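Local structure of ferric vibriobactin ABC transporter, periplasmic ferric vibriobactin-binding protein (Vibrio cholerae, 3R5T) at residues T8-P20 with L107-S119. The protein binds the siderophore complex ferric vibriobactin in the periplasm and probably delivers it to an ABC transporter for iron uptake. Sequence-based numbering, arbitrary orientation.
Sequences TFQNADGSITTIP and LQAIAPTILVDYS. With EDO (1,2-ethanediol), chain E; MOH (methanol), chain D.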
ATOM      1  N   THR A   8     -19.960  11.975 -11.591  1.00 26.43           N
ATOM      2  CA  THR A   8     -20.077  10.528 -11.563  1.00 27.88           C
ATOM      3  C   THR A   8     -18.704   9.921 -11.362  1.00 23.61           C
ATOM      4  O   THR A   8     -17.737  10.333 -11.990  1.00 24.92           O
ATOM      5  CB  THR A   8     -20.652   9.994 -12.877  1.00 30.20           C
ATOM      6  OG1 THR A   8     -22.004  10.439 -13.018  1.00 30.83           O
ATOM      7  CG2 THR A   8     -20.607   8.469 -12.912  1.00 31.09           C
ATOM      8  N   PHE A   9     -18.639   8.955 -10.454  1.00 22.72           N
ATOM      9  CA  PHE A   9     -17.421   8.219 -10.162  1.00 22.12           C
ATOM     10  C   PHE A   9     -17.583   6.785 -10.653  1.00 20.20           C
ATOM     11  O   PHE A   9     -18.595   6.126 -10.345  1.00 19.26           O
ATOM     12  CB  PHE A   9     -17.153   8.229  -8.647  1.00 20.63           C
ATOM     13  CG  PHE A   9     -15.880   7.531  -8.255  1.00 18.43           C
ATOM     14  CD1 PHE A   9     -14.673   8.220  -8.248  1.00 16.53           C
ATOM     15  CD2 PHE A   9     -15.887   6.180  -7.916  1.00 17.20           C
ATOM     16  CE1 PHE A   9     -13.493   7.572  -7.886  1.00 16.02           C
ATOM     17  CE2 PHE A   9     -14.715   5.532  -7.569  1.00 14.42           C
ATOM     18  CZ  PHE A   9     -13.509   6.230  -7.562  1.00 14.05           C
ATOM     19  N   GLN A  10     -16.593   6.297 -11.392  1.00 21.22           N
ATOM     20  CA  GLN A  10     -16.593   4.921 -11.864  1.00 21.78           C
ATOM     21  C   GLN A  10     -15.957   3.989 -10.842  1.00 19.53           C
ATOM     22  O   GLN A  10     -14.762   4.085 -10.537  1.00 18.90           O
ATOM     23  CB  GLN A  10     -15.883   4.817 -13.218  1.00 25.06           C
ATOM     24  CG  GLN A  10     -16.621   5.544 -14.348  1.00 29.62           C
ATOM     25  CD  GLN A  10     -15.867   5.504 -15.663  1.00 33.52           C
ATOM     26  OE1 GLN A  10     -14.643   5.647 -15.695  1.00 35.45           O
ATOM     27  NE2 GLN A  10     -16.597   5.321 -16.761  1.00 35.13           N
ATOM     28  N   ASN A  11     -16.784   3.098 -10.292  1.00 20.39           N
ATOM     29  CA  ASN A  11     -16.355   2.133  -9.276  1.00 19.31           C
ATOM     30  C   ASN A  11     -15.638   0.938  -9.881  1.00 21.25           C
ATOM     31  O   ASN A  11     -15.810   0.630 -11.064  1.00 21.67           O
ATOM     32  CB  ASN A  11     -17.568   1.656  -8.474  1.00 18.55           C
ATOM     33  CG  ASN A  11     -18.234   2.777  -7.705  1.00 18.11           C
ATOM     34  OD1 ASN A  11     -17.573   3.524  -6.983  1.00 16.52           O
ATOM     35  ND2 ASN A  11     -19.540   2.913  -7.865  1.00 18.68           N
ATOM     36  N   ALA A  12     -14.831   0.258  -9.068  1.00 20.86           N
ATOM     37  CA  ALA A  12     -14.015  -0.849  -9.559  1.00 22.93           C
ATOM     38  C   ALA A  12     -14.830  -2.042 -10.038  1.00 23.13           C
ATOM     39  O   ALA A  12     -14.290  -2.911 -10.713  1.00 24.86           O
ATOM     40  CB  ALA A  12     -12.998  -1.292  -8.501  1.00 22.99           C
ATOM     41  N   ASP A  13     -16.113  -2.102  -9.680  1.00 24.16           N
ATOM     42  CA  ASP A  13     -16.967  -3.224 -10.091  1.00 24.20           C
ATOM     43  C   ASP A  13     -17.796  -2.902 -11.336  1.00 25.42           C
ATOM     44  O   ASP A  13     -18.710  -3.650 -11.711  1.00 24.45           O
ATOM     45  CB  ASP A  13     -17.890  -3.662  -8.943  1.00 24.21           C
ATOM     46  CG  ASP A  13     -18.854  -2.575  -8.530  1.00 25.56           C
ATOM     47  OD1 ASP A  13     -18.703  -1.433  -9.011  1.00 24.24           O
ATOM     48  OD2 ASP A  13     -19.757  -2.855  -7.716  1.00 27.85           O
ATOM     49  N   GLY A  14     -17.474  -1.780 -11.968  1.00 28.93           N
ATOM     50  CA  GLY A  14     -18.172  -1.355 -13.168  1.00 29.42           C
ATOM     51  C   GLY A  14     -19.391  -0.496 -12.894  1.00 27.88           C
ATOM     52  O   GLY A  14     -19.928   0.129 -13.806  1.00 29.98           O
ATOM     53  N   SER A  15     -19.838  -0.457 -11.643  1.00 26.40           N
ATOM     54  CA  SER A  15     -20.947   0.415 -11.274  1.00 25.16           C
ATOM     55  C   SER A  15     -20.493   1.865 -11.239  1.00 26.16           C
ATOM     56  O   SER A  15     -19.296   2.158 -11.311  1.00 24.78           O
ATOM     57  CB  SER A  15     -21.533   0.023  -9.915  1.00 23.23           C
ATOM     58  OG  SER A  15     -20.596   0.235  -8.867  1.00 20.94           O
ATOM     59  N   ILE A  16     -21.454   2.771 -11.124  1.00 23.38           N
ATOM     60  CA  ILE A  16     -21.156   4.185 -10.955  1.00 23.18           C
ATOM     61  C   ILE A  16     -21.833   4.744  -9.707  1.00 25.12           C
ATOM     62  O   ILE A  16     -22.847   4.218  -9.238  1.00 26.95           O
ATOM     63  CB  ILE A  16     -21.551   5.034 -12.190  1.00 22.53           C
ATOM     64  CG1 ILE A  16     -23.061   4.945 -12.461  1.00 25.63           C
ATOM     65  CG2 ILE A  16     -20.738   4.602 -13.397  1.00 22.62           C
ATOM     66  CD1 ILE A  16     -23.544   5.924 -13.544  1.00 28.03           C
ATOM     67  N   THR A  17     -21.259   5.810  -9.169  1.00 21.29           N
ATOM     68  CA  THR A  17     -21.842   6.514  -8.037  1.00 23.47           C
ATOM     69  C   THR A  17     -21.876   7.988  -8.349  1.00 22.39           C
ATOM     70  O   THR A  17     -20.862   8.568  -8.721  1.00 20.50           O
ATOM     71  CB  THR A  17     -21.020   6.307  -6.740  1.00 22.75           C
ATOM     72  OG1 THR A  17     -21.055   4.926  -6.382  1.00 23.31           O
ATOM     73  CG2 THR A  17     -21.570   7.151  -5.596  1.00 22.51           C
ATOM     74  N   THR A  18     -23.046   8.598  -8.226  1.00 25.40           N
ATOM     75  CA  THR A  18     -23.130  10.036  -8.370  1.00 26.67           C
ATOM     76  C   THR A  18     -22.852  10.702  -7.037  1.00 24.90           C
ATOM     77  O   THR A  18     -23.489  10.422  -6.013  1.00 26.04           O
ATOM     78  CB  THR A  18     -24.490  10.472  -8.932  1.00 28.80           C
ATOM     79  OG1 THR A  18     -24.645   9.909 -10.234  1.00 30.97           O
ATOM     80  CG2 THR A  18     -24.585  11.990  -9.030  1.00 29.51           C
ATOM     81  N   ILE A  19     -21.847  11.561  -7.043  1.00 23.06           N
ATOM     82  CA  ILE A  19     -21.516  12.347  -5.875  1.00 23.50           C
ATOM     83  C   ILE A  19     -22.108  13.736  -6.061  1.00 24.86           C
ATOM     84  O   ILE A  19     -21.673  14.509  -6.912  1.00 24.45           O
ATOM     85  CB  ILE A  19     -19.994  12.395  -5.674  1.00 24.12           C
ATOM     86  CG1 ILE A  19     -19.413  10.975  -5.670  1.00 24.55           C
ATOM     87  CG2 ILE A  19     -19.649  13.127  -4.404  1.00 24.19           C
ATOM     88  CD1 ILE A  19     -17.899  10.942  -5.625  1.00 23.18           C
ATOM     89  N   PRO A  20     -23.147  14.042  -5.285  1.00 24.66           N
ATOM     90  CA  PRO A  20     -23.981  15.233  -5.507  1.00 29.03           C
ATOM     91  C   PRO A  20     -23.260  16.543  -5.225  1.00 29.14           C
ATOM     92  O   PRO A  20     -23.509  17.551  -5.890  1.00 31.63           O
ATOM     93  CB  PRO A  20     -25.128  15.052  -4.498  1.00 28.95           C
ATOM     94  CG  PRO A  20     -25.102  13.602  -4.126  1.00 29.31           C
ATOM     95  CD  PRO A  20     -23.681  13.164  -4.231  1.00 26.34           C
ATOM     96  N   LEU A 107     -24.454   0.593   2.889  1.00 25.22           N
ATOM     97  CA  LEU A 107     -23.731   1.846   3.061  1.00 22.43           C
ATOM     98  C   LEU A 107     -24.274   2.950   2.148  1.00 23.83           C
ATOM     99  O   LEU A 107     -24.383   4.106   2.554  1.00 23.18           O
ATOM    100  CB  LEU A 107     -22.240   1.632   2.807  1.00 18.31           C
ATOM    101  CG  LEU A 107     -21.533   0.716   3.819  1.00 17.88           C
ATOM    102  CD1 LEU A 107     -20.203   0.233   3.273  1.00 15.35           C
ATOM    103  CD2 LEU A 107     -21.345   1.436   5.152  1.00 21.02           C
ATOM    104  N   GLN A 108     -24.612   2.588   0.918  1.00 21.33           N
ATOM    105  CA  GLN A 108     -25.141   3.552  -0.045  1.00 24.50           C
ATOM    106  C   GLN A 108     -26.471   4.142   0.428  1.00 24.79           C
ATOM    107  O   GLN A 108     -26.843   5.244   0.028  1.00 25.62           O
ATOM    108  CB  GLN A 108     -25.262   2.908  -1.432  1.00 26.27           C
ATOM    109  CG  GLN A 108     -25.862   3.802  -2.522  1.00 26.78           C
ATOM    110  CD  GLN A 108     -24.980   4.982  -2.913  1.00 25.92           C
ATOM    111  OE1 GLN A 108     -23.749   4.874  -3.014  1.00 21.93           O
ATOM    112  NE2 GLN A 108     -25.620   6.120  -3.164  1.00 27.41           N
ATOM    113  N   ALA A 109     -27.183   3.415   1.287  1.00 26.99           N
ATOM    114  CA  ALA A 109     -28.419   3.926   1.875  1.00 26.71           C
ATOM    115  C   ALA A 109     -28.134   5.106   2.794  1.00 24.21           C
ATOM    116  O   ALA A 109     -29.034   5.898   3.099  1.00 26.99           O
ATOM    117  CB  ALA A 109     -29.148   2.816   2.641  1.00 27.90           C
ATOM    118  N   ILE A 110     -26.886   5.216   3.241  1.00 22.94           N
ATOM    119  CA  ILE A 110     -26.471   6.256   4.175  1.00 22.76           C
ATOM    120  C   ILE A 110     -25.852   7.473   3.499  1.00 23.46           C
ATOM    121  O   ILE A 110     -26.169   8.609   3.842  1.00 24.76           O
ATOM    122  CB  ILE A 110     -25.452   5.711   5.199  1.00 23.63           C
ATOM    123  CG1 ILE A 110     -25.969   4.411   5.828  1.00 26.99           C
ATOM    124  CG2 ILE A 110     -25.143   6.774   6.250  1.00 25.28           C
ATOM    125  CD1 ILE A 110     -25.011   3.774   6.831  1.00 26.63           C
ATOM    126  N   ALA A 111     -24.968   7.220   2.539  1.00 22.76           N
ATOM    127  CA  ALA A 111     -24.283   8.282   1.799  1.00 21.09           C
ATOM    128  C   ALA A 111     -23.713   7.725   0.503  1.00 21.53           C
ATOM    129  O   ALA A 111     -23.551   6.509   0.358  1.00 19.27           O
ATOM    130  CB  ALA A 111     -23.162   8.897   2.652  1.00 21.29           C
ATOM    131  N   PRO A 112     -23.373   8.611  -0.446  1.00 21.76           N
ATOM    132  CA  PRO A 112     -22.725   8.153  -1.679  1.00 19.02           C
ATOM    133  C   PRO A 112     -21.526   7.279  -1.337  1.00 17.39           C
ATOM    134  O   PRO A 112     -20.660   7.685  -0.560  1.00 16.84           O
ATOM    135  CB  PRO A 112     -22.269   9.455  -2.339  1.00 20.80           C
ATOM    136  CG  PRO A 112     -23.294  10.474  -1.869  1.00 22.47           C
ATOM    137  CD  PRO A 112     -23.591  10.073  -0.438  1.00 21.84           C
ATOM    138  N   THR A 113     -21.484   6.084  -1.907  1.00 17.22           N
ATOM    139  CA  THR A 113     -20.466   5.093  -1.573  1.00 18.69           C
ATOM    140  C   THR A 113     -19.690   4.703  -2.828  1.00 17.78           C
ATOM    141  O   THR A 113     -20.287   4.357  -3.846  1.00 19.28           O
ATOM    142  CB  THR A 113     -21.137   3.861  -0.920  1.00 19.66           C
ATOM    143  OG1 THR A 113     -21.774   4.282   0.287  1.00 18.86           O
ATOM    144  CG2 THR A 113     -20.126   2.776  -0.576  1.00 17.05           C
ATOM    145  N   ILE A 114     -18.365   4.787  -2.747  1.00 15.97           N
ATOM    146  CA  ILE A 114     -17.499   4.452  -3.878  1.00 17.56           C
ATOM    147  C   ILE A 114     -16.585   3.266  -3.568  1.00 17.93           C
ATOM    148  O   ILE A 114     -16.284   2.979  -2.400  1.00 16.96           O
ATOM    149  CB  ILE A 114     -16.682   5.672  -4.366  1.00 16.92           C
ATOM    150  CG1 ILE A 114     -15.672   6.147  -3.294  1.00 16.28           C
ATOM    151  CG2 ILE A 114     -17.641   6.778  -4.840  1.00 17.39           C
ATOM    152  CD1 ILE A 114     -14.650   7.171  -3.839  1.00 14.81           C
ATOM    153  N   LEU A 115     -16.163   2.586  -4.629  1.00 18.74           N
ATOM    154  CA  LEU A 115     -15.415   1.335  -4.524  1.00 17.80           C
ATOM    155  C   LEU A 115     -14.153   1.420  -5.392  1.00 18.36           C
ATOM    156  O   LEU A 115     -14.236   1.639  -6.611  1.00 17.36           O
ATOM    157  CB  LEU A 115     -16.317   0.191  -4.991  1.00 16.33           C
ATOM    158  CG  LEU A 115     -15.753  -1.219  -5.115  1.00 15.33           C
ATOM    159  CD1 LEU A 115     -15.296  -1.739  -3.760  1.00 16.24           C
ATOM    160  CD2 LEU A 115     -16.768  -2.158  -5.743  1.00 15.83           C
ATOM    161  N   VAL A 116     -12.995   1.242  -4.747  1.00 17.53           N
ATOM    162  CA  VAL A 116     -11.689   1.343  -5.389  1.00 18.37           C
ATOM    163  C   VAL A 116     -10.877   0.087  -5.098  1.00 15.74           C
ATOM    164  O   VAL A 116     -11.067  -0.583  -4.080  1.00 15.79           O
ATOM    165  CB  VAL A 116     -10.908   2.601  -4.911  1.00 17.81           C
ATOM    166  CG1 VAL A 116     -11.665   3.868  -5.303  1.00 18.00           C
ATOM    167  CG2 VAL A 116     -10.661   2.556  -3.394  1.00 15.26           C
ATOM    168  N   ASP A 117      -9.987  -0.255  -6.019  1.00 17.60           N
ATOM    169  CA  ASP A 117      -9.101  -1.392  -5.836  1.00 18.40           C
ATOM    170  C   ASP A 117      -7.680  -0.872  -5.710  1.00 18.35           C
ATOM    171  O   ASP A 117      -7.124  -0.315  -6.666  1.00 18.12           O
ATOM    172  CB  ASP A 117      -9.229  -2.349  -7.016  1.00 16.94           C
ATOM    173  CG  ASP A 117      -8.462  -3.648  -6.805  1.00 17.36           C
ATOM    174  OD1 ASP A 117      -7.744  -3.771  -5.786  1.00 16.71           O
ATOM    175  OD2 ASP A 117      -8.594  -4.535  -7.672  1.00 20.63           O
ATOM    176  N   TYR A 118      -7.098  -1.020  -4.528  1.00 16.77           N
ATOM    177  CA  TYR A 118      -5.741  -0.560  -4.293  1.00 16.25           C
ATOM    178  C   TYR A 118      -4.697  -1.613  -4.644  1.00 16.10           C
ATOM    179  O   TYR A 118      -3.495  -1.346  -4.570  1.00 18.65           O
ATOM    180  CB  TYR A 118      -5.561  -0.108  -2.848  1.00 16.23           C
ATOM    181  CG  TYR A 118      -5.897  -1.176  -1.826  1.00 16.41           C
ATOM    182  CD1 TYR A 118      -5.127  -2.332  -1.708  1.00 15.66           C
ATOM    183  CD2 TYR A 118      -6.969  -1.015  -0.952  1.00 15.89           C
ATOM    184  CE1 TYR A 118      -5.423  -3.311  -0.756  1.00 14.85           C
ATOM    185  CE2 TYR A 118      -7.277  -1.977  -0.008  1.00 14.39           C
ATOM    186  CZ  TYR A 118      -6.505  -3.131   0.106  1.00 13.94           C
ATOM    187  OH  TYR A 118      -6.826  -4.074   1.073  1.00 12.20           O
ATOM    188  N   SER A 119      -5.148  -2.811  -5.013  1.00 15.23           N
ATOM    189  CA  SER A 119      -4.221  -3.934  -5.147  1.00 14.71           C
ATOM    190  C   SER A 119      -3.398  -3.949  -6.435  1.00 16.21           C
ATOM    191  O   SER A 119      -2.433  -4.691  -6.529  1.00 16.97           O
ATOM    192  CB  SER A 119      -4.963  -5.276  -4.980  1.00 16.51           C
ATOM    193  OG  SER A 119      -5.777  -5.592  -6.108  1.00 14.96           O
TER
HETATM  194  C1  EDO E   4     -13.781   9.936 -11.538  1.00 28.94           C
HETATM  195  O1  EDO E   4     -14.951  10.644 -11.084  1.00 34.53           O
HETATM  196  C2  EDO E   4     -14.064   8.433 -11.614  1.00 28.62           C
HETATM  197  O2  EDO E   4     -14.911   8.130 -12.725  1.00 32.66           O
HETATM  198  C   MOH D   3     -10.509   0.661  -9.064  1.00 15.88           C
HETATM  199  O   MOH D   3      -9.696   1.444  -8.195  1.00 19.71           O
HETATM  200  O   HOH W   1     -24.891   8.743  -4.536  1.00 28.46           O
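Gln108, a long amide, bends back at chi2 (68°), bringing OE1 near the CG2 methyl of Thr17 and onto the N of Thr113, while its NE2 reaches the carbonyl of Thr18 through a water. Pro112 lays its compact ring against another proline, CG meeting CD of Pro20 at 3.6 Å. The carbonyl O of Thr113 accepts from OG1 of Thr17 at 2.7 Å. That hydroxyl also takes a nearly straight bond (175°) from ND2 of Asn11, in the amide plane; Ser15 OG is a second, tilted partner of ND2. The two bonds fix the amide's rotation, which leaves OD1 directed at the backbone of strand 113-116. Ile114 uses both branches: CG2 comes within 3.6 Å of CD2 of Phe9, and CD1 sits over a face of the ring, a CH-pi contact 4.1 Å from the centroid; Ala133 of helix 123-134 touches both side chains.

Strand 113-116 is one edge strand of the five-stranded parallel sheet in one lobe of this periplasmic binding protein. Its inner side pairs with strand 89-93; on its other flank the hairpin of strands 7-10 and 16-19 packs with one face and its type I turn (Asn11 to Gly14). Here Leu115 N donates to OD1 of Asn11 (2.9 Å, from above the carbonyl plane) and Leu115 O accepts from Ala12 N (2.9 Å). Asparagine suits its place because its amide accepts here and donates to Thr17. CD2 of Leu115 makes van der Waals contact with CG of Asp13 at 3.5 Å; Asp13 OD1 accepts from Ser15 N, an Asx turn, and from Ser15 OG. Val116 CG1, anti to the carbonyl carbon (chi1 -63°), meets the Phe9 ring edge, 3.8 Å from CZ. Asp117, its CB near the small methyl of Ala12, leads into Tyr118, which touches the bound vibriobactin.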